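Local coordinates for protein cytosol aminopeptidase (Coxiella burnetii, PDB 3IJ3) that probably acts as a manganese-dependent metalloaminopeptidase of the M17 family, removing residues from the N termini of peptides, at residues Y97-G102 with L130-L135; F113-D118 with A151-P156; K205-K210 with P230-L235. All blocks are in the same frame, centred on the assembly; numbering follows the deposited sequence. Where two conformers were deposited one is given.

Interaction 1 (Y97-G102 with L130-L135); sequences YSWDFG and LLAFGL
Ala-132 presents its methyl group to the turn formed by 97-102, and Ala-132 has more surface buried here than any other residue of the two segments. A bare CB on a helix lets a neighbouring backbone come close, and this contact is a clear instance: Ala-132 CB lies 3.6 Å from Ser-98 O and 4.2 Å from Phe-101 CB, while Gly-102, having no side chain, brings its CA within 4.4 Å of the Ala-132 CA. The approach allows a CA-H...O contact from Gly-102 CA to Ala-132 O, 3.2 Å long with an angle of 149° at the hydrogen.

Trp-99 makes the next largest contribution, with Phe-101 close behind. Its CB starts out away from the helix, but with CG of Trp-99 beside the backbone N and anti to the carbonyl carbon (chi1 -81°) the indole returns far enough for CH2 to meet Leu-135 CD1 at 3.8 Å. The same ring reaches Ala-132 CB through CE3, at 4.2 Å, and so spans one turn of the helix. A water lies between the two backbones, 2.9 Å from Gly-102 O and 2.8 Å from Phe-133 O.

Arg-461 makes a cation-pi contact with the indole of Trp-99, and Asp-100 OD2 accepts a hydrogen bond from Ser-93 N. The contact thus sets the connection between strand 85-91 and helix 104-107 against the C-terminal end of helix 123-135, which packs through Leu-131 and Leu-135 on helix 157-178 and through Phe-133 on helix 104-107.

Interaction 2 (F113-D118 with A151-P156); sequences FQLNRD and AKLFLP
The ring of Phe-113 takes Lys-152 O at its edge, in the plane of the ring, with CD2 3.5 Å from that oxygen; Ala-151 CB comes in obliquely, 3.6 Å from CE2. The torsion that places CG beside the backbone N (chi1 -60°) sends the ring back along the neighbouring strand toward Ala-151. The second ring, that of Phe-154, has Pro-156 N over one face, displaced toward the rim, and meets Phe-37 with the two ring planes about 25° apart. Its own CB, more than its ring, faces 113-118.

Between the rings runs a short parallel pairing in which Phe-113 is gripped through both its N-H and its carbonyl oxygen. Phe-113 N donates to Lys-152 O over 2.8 Å, almost in line with the carbonyl, and Phe-113 O accepts from Phe-154 N over 2.9 Å, the donor tilted 22° from the carbonyl plane. Leu-153, flanked by these bonds, projects on the same face of the sheet as Phe-113. Its CD1 lies 4.0 Å from Phe-113 CB and also 4.0 Å from Leu-115 CD2, and the side chains of Leu-115 and Leu-153 cross at about a right angle.

Past Gln-114 the strands diverge, and a water takes over, accepting from Leu-115 N and donating to Phe-154 O, 2.8 Å from each. Farther on, Asn-116 OD1 accepts from Asp-118 N to form an Asx turn. Leu-153 also packs on Phe-133 and Leu-115 on Tyr-126, both from helix 123-135. Parallel neighbours joined through an intervening helix in this way are the hallmark of a beta-alpha-beta unit, here strand 111-114, helix 123-135 and strand 151-154 of the M17 N-terminal domain.

Interaction 3 (K205-K210 with P230-L235); sequences KIIESK and PLLIDL
Strands 205-208 and 231-235 run antiparallel, their axes 4.7 Å apart at closest approach and their directions 164° apart, with two backbone bonds in each of the hydrogen-bonded pairs Lys-205 with Asp-234 and Ile-207 with Leu-232. They belong to the mixed sheet of the catalytic domain, where side chains alternate between the two faces, as in any extended strand.

On one face Ile-207 and Leu-232 lie side by side, CD1 of the first 3.9 Å from CD2 of the second in the conformer given for Ile-207, and both pack on Leu-212 and Phe-216. On the other face Ile-206 touches two partners: its CD1 meets Ile-233 CG1 at 3.9 Å, while its CG2 approaches Leu-231 CD1 obliquely. Helix 186-200 covers this face, and strand 295-305 continues the sheet beyond 231-235.

Lys-205 and Asp-234 point the same way, on the same face as Ile-207. Their salt bridge is long, 3.8 Å from Lys-205 NZ to Asp-234 OD2, whereas Arg-297 makes a salt bridge to the same oxygen from the next strand. A water also donates to Asp-234 OD2 over 2.7 Å and accepts only a weak bond from Lys-205 NZ.

Overall arrangement
Followed from the N terminus, the chain enters interaction 1 at 97-102 and interaction 2 at 113-118 before either is closed. Helix 123-135 then brings 130-135 back to complete interaction 1, and strand 151-154 completes interaction 2, so the two closures cross. They also touch: Phe-133 CG lies 3.5 Å from Leu-153 CD2, joining helix to sheet within the N-terminal domain. Interaction 3 comes later, in series, where 230-235 returns to 205-210 across a largely helical excursion in the catalytic domain. Its centre is about 38 Å from that of interaction 1 and about 44 Å from that of interaction 2, on the opposite side of the chain's centre.

Interaction 1 (Y97-G102 with L130-L135)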
loop_
_atom_site.group_PDB
_atom_site.type_symbol
_atom_site.label_atom_id
_atom_site.label_comp_id
_atom_site.label_asym_id
_atom_site.label_seq_id
_atom_site.Cartn_x
_atom_site.Cartn_y
_atom_site.Cartn_z
ATOM N N TYR A 97 2.927 -18.055 41.308
ATOM C CA TYR A 97 2.661 -17.209 40.121
ATOM C C TYR A 97 2.079 -15.809 40.442
ATOM O O TYR A 97 2.451 -14.817 39.810
ATOM C CB TYR A 97 1.789 -17.961 39.121
ATOM C CG TYR A 97 1.467 -17.168 37.893
ATOM C CD1 TYR A 97 2.479 -16.747 37.033
ATOM C CD2 TYR A 97 0.156 -16.871 37.558
ATOM C CE1 TYR A 97 2.190 -16.015 35.899
ATOM C CE2 TYR A 97 -0.143 -16.146 36.417
ATOM C CZ TYR A 97 0.881 -15.727 35.591
ATOM O OH TYR A 97 0.590 -15.007 34.463
ATOM N N SER A 98 1.157 -15.741 41.392
ATOM C CA SER A 98 0.574 -14.457 41.861
ATOM C C SER A 98 -0.457 -13.732 40.989
ATOM O O SER A 98 -1.468 -13.267 41.533
ATOM C CB SER A 98 1.689 -13.482 42.288
ATOM O OG SER A 98 2.496 -14.083 43.299
ATOM N N TRP A 99 -0.223 -13.587 39.676
ATOM C CA TRP A 99 -1.193 -12.893 38.821
ATOM C C TRP A 99 -2.580 -13.515 38.793
ATOM O O TRP A 99 -3.516 -12.834 38.410
ATOM C CB TRP A 99 -0.738 -12.719 37.354
ATOM C CG TRP A 99 0.192 -11.587 37.051
ATOM C CD1 TRP A 99 1.448 -11.682 36.523
ATOM C CD2 TRP A 99 -0.060 -10.186 37.238
ATOM N NE1 TRP A 99 1.994 -10.435 36.366
ATOM C CE2 TRP A 99 1.097 -9.496 36.802
ATOM C CE3 TRP A 99 -1.139 -9.448 37.748
ATOM C CZ2 TRP A 99 1.205 -8.104 36.843
ATOM C CZ3 TRP A 99 -1.033 -8.051 37.790
ATOM C CH2 TRP A 99 0.137 -7.399 37.335
ATOM N N ASP A 100 -2.753 -14.790 39.165
ATOM C CA ASP A 100 -4.124 -15.341 39.160
ATOM C C ASP A 100 -5.003 -14.530 40.117
ATOM O O ASP A 100 -6.220 -14.359 39.884
ATOM C CB ASP A 100 -4.159 -16.819 39.549
ATOM C CG ASP A 100 -3.453 -17.722 38.535
ATOM O OD1 ASP A 100 -3.803 -17.646 37.336
ATOM O OD2 ASP A 100 -2.596 -18.534 38.951
ATOM N N PHE A 101 -4.387 -14.023 41.198
ATOM C CA PHE A 101 -5.103 -13.184 42.167
ATOM C C PHE A 101 -5.581 -11.878 41.534
ATOM O O PHE A 101 -6.546 -11.276 41.982
ATOM C CB PHE A 101 -4.250 -12.898 43.410
ATOM C CG PHE A 101 -4.045 -14.097 44.281
ATOM C CD1 PHE A 101 -4.909 -14.346 45.349
ATOM C CD2 PHE A 101 -3.020 -14.990 44.027
ATOM C CE1 PHE A 101 -4.750 -15.454 46.127
ATOM C CE2 PHE A 101 -2.856 -16.109 44.812
ATOM C CZ PHE A 101 -3.716 -16.338 45.869
ATOM N N GLY A 102 -4.904 -11.438 40.476
ATOM C CA GLY A 102 -5.323 -10.217 39.782
ATOM C C GLY A 102 -6.716 -10.297 39.181
ATOM O O GLY A 102 -7.381 -9.274 38.986
ATOM N N LEU A 130 -1.495 -9.864 47.318
ATOM C CA LEU A 130 -2.242 -8.713 47.813
ATOM C C LEU A 130 -2.241 -7.567 46.785
ATOM O O LEU A 130 -3.269 -6.934 46.517
ATOM C CB LEU A 130 -1.643 -8.219 49.142
ATOM C CG LEU A 130 -1.772 -9.145 50.355
ATOM C CD1 LEU A 130 -0.806 -8.717 51.478
ATOM C CD2 LEU A 130 -3.202 -9.203 50.859
ATOM N N LEU A 131 -1.078 -7.286 46.227
ATOM C CA LEU A 131 -0.944 -6.229 45.214
ATOM C C LEU A 131 -1.721 -6.565 43.922
ATOM O O LEU A 131 -2.474 -5.726 43.413
ATOM C CB LEU A 131 0.538 -5.985 44.901
ATOM C CG LEU A 131 0.831 -4.946 43.822
ATOM C CD1 LEU A 131 0.293 -3.574 44.242
ATOM C CD2 LEU A 131 2.339 -4.915 43.544
ATOM N N ALA A 132 -1.595 -7.803 43.441
ATOM C CA ALA A 132 -2.299 -8.242 42.221
ATOM C C ALA A 132 -3.785 -8.032 42.364
ATOM O O ALA A 132 -4.439 -7.598 41.414
ATOM C CB ALA A 132 -1.988 -9.715 41.900
ATOM N N PHE A 133 -4.337 -8.339 43.542
ATOM C CA PHE A 133 -5.758 -8.089 43.766
ATOM C C PHE A 133 -6.111 -6.627 43.477
ATOM O O PHE A 133 -7.100 -6.328 42.769
ATOM C CB PHE A 133 -6.166 -8.428 45.204
ATOM C CG PHE A 133 -7.611 -8.124 45.487
ATOM C CD1 PHE A 133 -8.590 -9.052 45.167
ATOM C CD2 PHE A 133 -7.994 -6.907 46.002
ATOM C CE1 PHE A 133 -9.925 -8.760 45.385
ATOM C CE2 PHE A 133 -9.329 -6.621 46.221
ATOM C CZ PHE A 133 -10.283 -7.546 45.908
ATOM N N GLY A 134 -5.316 -5.719 44.046
ATOM C CA GLY A 134 -5.522 -4.295 43.860
ATOM C C GLY A 134 -5.377 -3.871 42.395
ATOM O O GLY A 134 -6.197 -3.115 41.889
ATOM N N LEU A 135 -4.357 -4.390 41.720
ATOM C CA LEU A 135 -4.120 -4.064 40.299
ATOM C C LEU A 135 -5.278 -4.476 39.404
ATOM O O LEU A 135 -5.611 -3.776 38.438
ATOM C CB LEU A 135 -2.818 -4.675 39.805
ATOM C CG LEU A 135 -1.569 -4.076 40.464
ATOM C CD1 LEU A 135 -0.310 -4.721 39.931
ATOM C CD2 LEU A 135 -1.521 -2.543 40.269
HETATM O O HOH W 1 -8.607 -8.276 41.412
#

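Interaction 2 (F113-D118 with A151-P156)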
loop_
_atom_site.group_PDB
_atom_site.type_symbol
_atom_site.label_atom_id
_atom_site.label_comp_id
_atom_site.label_asym_id
_atom_site.label_seq_id
_atom_site.Cartn_x
_atom_site.Cartn_y
_atom_site.Cartn_z
ATOM N N PHE A 113 -12.987 -9.862 52.086
ATOM C CA PHE A 113 -12.210 -11.104 51.982
ATOM C C PHE A 113 -10.844 -10.992 52.620
ATOM O O PHE A 113 -10.378 -9.902 52.943
ATOM C CB PHE A 113 -12.061 -11.500 50.496
ATOM C CG PHE A 113 -13.381 -11.738 49.777
ATOM C CD1 PHE A 113 -13.900 -13.029 49.663
ATOM C CD2 PHE A 113 -14.107 -10.684 49.230
ATOM C CE1 PHE A 113 -15.120 -13.265 49.012
ATOM C CE2 PHE A 113 -15.327 -10.902 48.583
ATOM C CZ PHE A 113 -15.842 -12.207 48.475
ATOM N N GLN A 114 -10.179 -12.124 52.789
ATOM C CA GLN A 114 -8.840 -12.118 53.335
ATOM C C GLN A 114 -8.074 -13.273 52.747
ATOM O O GLN A 114 -8.660 -14.293 52.374
ATOM C CB GLN A 114 -8.871 -12.288 54.861
ATOM C CG GLN A 114 -9.313 -13.681 55.268
ATOM C CD GLN A 114 -9.422 -13.884 56.762
ATOM O OE1 GLN A 114 -9.337 -12.938 57.547
ATOM N NE2 GLN A 114 -9.643 -15.129 57.161
ATOM N N LEU A 115 -6.761 -13.098 52.652
ATOM C CA LEU A 115 -5.847 -14.150 52.211
ATOM C C LEU A 115 -5.252 -14.720 53.489
ATOM O O LEU A 115 -5.344 -14.083 54.550
ATOM C CB LEU A 115 -4.711 -13.588 51.363
ATOM C CG LEU A 115 -5.137 -12.876 50.081
ATOM C CD1 LEU A 115 -3.867 -12.616 49.231
ATOM C CD2 LEU A 115 -6.146 -13.705 49.321
ATOM N N ASN A 116 -4.645 -15.903 53.401
ATOM C CA ASN A 116 -3.971 -16.538 54.549
ATOM C C ASN A 116 -2.484 -16.673 54.235
ATOM O O ASN A 116 -2.101 -17.301 53.256
ATOM C CB ASN A 116 -4.588 -17.914 54.850
ATOM C CG ASN A 116 -3.918 -18.637 56.022
ATOM O OD1 ASN A 116 -2.902 -18.192 56.561
ATOM N ND2 ASN A 116 -4.505 -19.765 56.423
ATOM N N ARG A 117 -1.655 -16.061 55.077
ATOM C CA ARG A 117 -0.188 -16.090 54.936
ATOM C C ARG A 117 0.348 -17.509 54.804
ATOM O O ARG A 117 1.283 -17.758 54.043
ATOM C CB ARG A 117 0.427 -15.356 56.142
ATOM C CG ARG A 117 1.940 -15.404 56.361
ATOM C CD ARG A 117 2.770 -14.912 55.188
ATOM N NE ARG A 117 3.190 -15.994 54.298
ATOM C CZ ARG A 117 4.311 -16.704 54.441
ATOM N NH1 ARG A 117 4.588 -17.668 53.580
ATOM N NH2 ARG A 117 5.162 -16.466 55.438
ATOM N N ASP A 118 -0.271 -18.444 55.525
ATOM C CA ASP A 118 0.146 -19.841 55.494
ATOM C C ASP A 118 -0.026 -20.518 54.141
ATOM O O ASP A 118 0.543 -21.576 53.927
ATOM C CB ASP A 118 -0.602 -20.648 56.563
ATOM C CG ASP A 118 -0.191 -20.272 57.970
ATOM O OD1 ASP A 118 0.763 -19.479 58.132
ATOM O OD2 ASP A 118 -0.818 -20.787 58.914
ATOM N N ALA A 151 -16.056 -6.500 45.849
ATOM C CA ALA A 151 -15.206 -7.315 46.691
ATOM C C ALA A 151 -14.025 -6.465 47.160
ATOM O O ALA A 151 -13.398 -5.739 46.360
ATOM C CB ALA A 151 -14.723 -8.542 45.943
ATOM N N LYS A 152 -13.732 -6.543 48.458
ATOM C CA LYS A 152 -12.581 -5.842 49.050
ATOM C C LYS A 152 -11.734 -6.844 49.803
ATOM O O LYS A 152 -12.247 -7.864 50.272
ATOM C CB LYS A 152 -13.022 -4.717 49.963
ATOM C CG LYS A 152 -13.813 -3.631 49.238
ATOM C CD LYS A 152 -14.006 -2.442 50.160
ATOM C CE LYS A 152 -14.749 -1.286 49.493
ATOM N NZ LYS A 152 -14.708 -0.106 50.423
ATOM N N LEU A 153 -10.435 -6.562 49.897
ATOM C CA LEU A 153 -9.487 -7.474 50.529
ATOM C C LEU A 153 -8.774 -6.847 51.698
ATOM O O LEU A 153 -8.299 -5.699 51.622
ATOM C CB LEU A 153 -8.439 -7.908 49.499
ATOM C CG LEU A 153 -7.480 -9.054 49.806
ATOM C CD1 LEU A 153 -8.268 -10.387 49.966
ATOM C CD2 LEU A 153 -6.443 -9.194 48.657
ATOM N N PHE A 154 -8.654 -7.610 52.782
ATOM C CA PHE A 154 -7.942 -7.140 53.921
ATOM C C PHE A 154 -6.449 -7.003 53.604
ATOM O O PHE A 154 -5.844 -7.913 53.024
ATOM C CB PHE A 154 -8.128 -8.077 55.104
ATOM C CG PHE A 154 -7.309 -7.688 56.292
ATOM C CD1 PHE A 154 -7.526 -6.475 56.914
ATOM C CD2 PHE A 154 -6.311 -8.520 56.778
ATOM C CE1 PHE A 154 -6.763 -6.090 58.016
ATOM C CE2 PHE A 154 -5.549 -8.142 57.871
ATOM C CZ PHE A 154 -5.773 -6.919 58.480
ATOM N N LEU A 155 -5.865 -5.862 53.989
ATOM C CA LEU A 155 -4.436 -5.617 53.802
ATOM C C LEU A 155 -3.758 -5.519 55.184
ATOM O O LEU A 155 -3.915 -4.508 55.872
ATOM C CB LEU A 155 -4.214 -4.338 52.986
ATOM C CG LEU A 155 -2.779 -3.894 52.709
ATOM C CD1 LEU A 155 -1.967 -4.972 52.059
ATOM C CD2 LEU A 155 -2.797 -2.618 51.813
ATOM N N PRO A 156 -2.999 -6.552 55.582
ATOM C CA PRO A 156 -2.341 -6.565 56.903
ATOM C C PRO A 156 -1.350 -5.414 57.073
ATOM O O PRO A 156 -0.692 -5.000 56.111
ATOM C CB PRO A 156 -1.613 -7.914 56.943
ATOM C CG PRO A 156 -2.152 -8.703 55.833
ATOM C CD PRO A 156 -2.701 -7.771 54.809
HETATM O O HOH W 2 -5.674 -10.632 53.436
#

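Interaction 3 (K205-K210 with P230-L235)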
loop_
_atom_site.group_PDB
_atom_site.type_symbol
_atom_site.label_atom_id
_atom_site.label_comp_id
_atom_site.label_asym_id
_atom_site.label_seq_id
_atom_site.Cartn_x
_atom_site.Cartn_y
_atom_site.Cartn_z
ATOM N N LYS A 205 11.764 22.445 38.552
ATOM C CA LYS A 205 12.069 23.535 37.655
ATOM C C LYS A 205 11.447 23.151 36.306
ATOM O O LYS A 205 11.577 22.017 35.887
ATOM C CB LYS A 205 13.613 23.651 37.508
ATOM C CG LYS A 205 14.073 24.557 36.406
ATOM C CD LYS A 205 15.570 24.836 36.474
ATOM C CE LYS A 205 16.429 23.644 36.233
ATOM N NZ LYS A 205 17.858 24.083 36.216
ATOM N N ILE A 206 10.779 24.095 35.651
ATOM C CA ILE A 206 10.206 23.885 34.324
ATOM C C ILE A 206 10.936 24.821 33.371
ATOM O O ILE A 206 10.940 26.049 33.576
ATOM C CB ILE A 206 8.719 24.226 34.293
ATOM C CG1 ILE A 206 7.946 23.447 35.367
ATOM C CG2 ILE A 206 8.136 24.002 32.881
ATOM C CD1 ILE A 206 8.003 21.955 35.227
ATOM N N ILE A 207 11.577 24.230 32.365
ATOM C CA ILE A 207 12.304 24.976 31.354
ATOM C C ILE A 207 11.365 25.069 30.142
ATOM O O ILE A 207 10.959 24.060 29.574
ATOM C CB ILE A 207 13.648 24.327 30.989
ATOM C CG1 ILE A 207 14.506 24.168 32.256
ATOM C CG2 ILE A 207 14.385 25.177 29.904
ATOM C CD1 ILE A 207 15.923 23.603 31.992
ATOM N N GLU A 208 10.998 26.306 29.782
ATOM C CA GLU A 208 10.040 26.594 28.673
ATOM C C GLU A 208 10.509 27.643 27.666
ATOM O O GLU A 208 11.589 28.220 27.795
ATOM C CB GLU A 208 8.752 27.206 29.264
ATOM C CG GLU A 208 8.003 26.401 30.306
ATOM C CD GLU A 208 6.841 27.194 30.913
ATOM O OE1 GLU A 208 6.038 27.819 30.158
ATOM O OE2 GLU A 208 6.720 27.187 32.152
ATOM N N SER A 209 9.672 27.861 26.643
ATOM C CA SER A 209 9.829 28.959 25.706
ATOM C C SER A 209 11.230 29.316 25.288
ATOM O O SER A 209 11.950 28.446 24.815
ATOM C CB SER A 209 9.079 30.175 26.271
ATOM O OG SER A 209 7.725 29.854 26.513
ATOM N N LYS A 210 11.656 30.566 25.483
ATOM C CA LYS A 210 12.957 31.005 24.999
ATOM C C LYS A 210 14.148 30.350 25.634
ATOM O O LYS A 210 15.147 30.109 24.967
ATOM C CB LYS A 210 13.090 32.543 25.073
ATOM C CG LYS A 210 12.082 33.280 24.174
ATOM C CD LYS A 210 12.295 32.934 22.686
ATOM C CE LYS A 210 11.163 33.427 21.783
ATOM N NZ LYS A 210 11.322 32.889 20.386
ATOM N N PRO A 230 6.452 23.072 23.942
ATOM C CA PRO A 230 7.320 22.102 24.599
ATOM C C PRO A 230 7.979 22.643 25.855
ATOM O O PRO A 230 8.142 23.861 26.014
ATOM C CB PRO A 230 8.365 21.820 23.529
ATOM C CG PRO A 230 8.510 23.112 22.807
ATOM C CD PRO A 230 7.088 23.638 22.739
ATOM N N LEU A 231 8.394 21.725 26.715
ATOM C CA LEU A 231 9.084 22.094 27.953
ATOM C C LEU A 231 9.927 20.945 28.468
ATOM O O LEU A 231 9.839 19.824 27.964
ATOM C CB LEU A 231 8.071 22.573 28.977
ATOM C CG LEU A 231 6.928 21.648 29.354
ATOM C CD1 LEU A 231 7.437 20.722 30.444
ATOM C CD2 LEU A 231 5.686 22.347 29.867
ATOM N N LEU A 232 10.789 21.260 29.428
ATOM C CA LEU A 232 11.596 20.268 30.107
ATOM C C LEU A 232 11.286 20.374 31.589
ATOM O O LEU A 232 11.329 21.461 32.168
ATOM C CB LEU A 232 13.089 20.485 29.869
ATOM C CG LEU A 232 14.046 19.580 30.646
ATOM C CD1 LEU A 232 13.907 18.102 30.233
ATOM C CD2 LEU A 232 15.462 20.061 30.461
ATOM N N ILE A 233 10.908 19.252 32.175
ATOM C CA ILE A 233 10.630 19.151 33.617
ATOM C C ILE A 233 11.896 18.599 34.293
ATOM O O ILE A 233 12.396 17.562 33.871
ATOM C CB ILE A 233 9.466 18.173 33.864
ATOM C CG1 ILE A 233 8.223 18.633 33.119
ATOM C CG2 ILE A 233 9.165 18.021 35.387
ATOM C CD1 ILE A 233 7.224 17.500 32.851
ATOM N N ASP A 234 12.345 19.245 35.377
ATOM C CA ASP A 234 13.578 18.882 36.103
ATOM C C ASP A 234 13.290 18.890 37.599
ATOM O O ASP A 234 13.133 19.956 38.193
ATOM C CB ASP A 234 14.667 19.897 35.727
ATOM C CG ASP A 234 16.071 19.561 36.276
ATOM O OD1 ASP A 234 16.247 18.566 36.986
ATOM O OD2 ASP A 234 17.030 20.335 35.955
ATOM N N LEU A 235 13.133 17.704 38.174
ATOM C CA LEU A 235 12.851 17.534 39.599
ATOM C C LEU A 235 14.067 17.024 40.345
ATOM O O LEU A 235 14.804 16.161 39.832
ATOM C CB LEU A 235 11.662 16.573 39.801
ATOM C CG LEU A 235 11.302 16.082 41.229
ATOM C CD1 LEU A 235 9.855 15.587 41.309
ATOM C CD2 LEU A 235 12.258 14.958 41.702
HETATM O O HOH W 3 17.977 21.728 33.805
HETATM O O HOH W 4 9.457 26.119 24.189
HETATM O O HOH W 5 7.493 26.300 25.721
#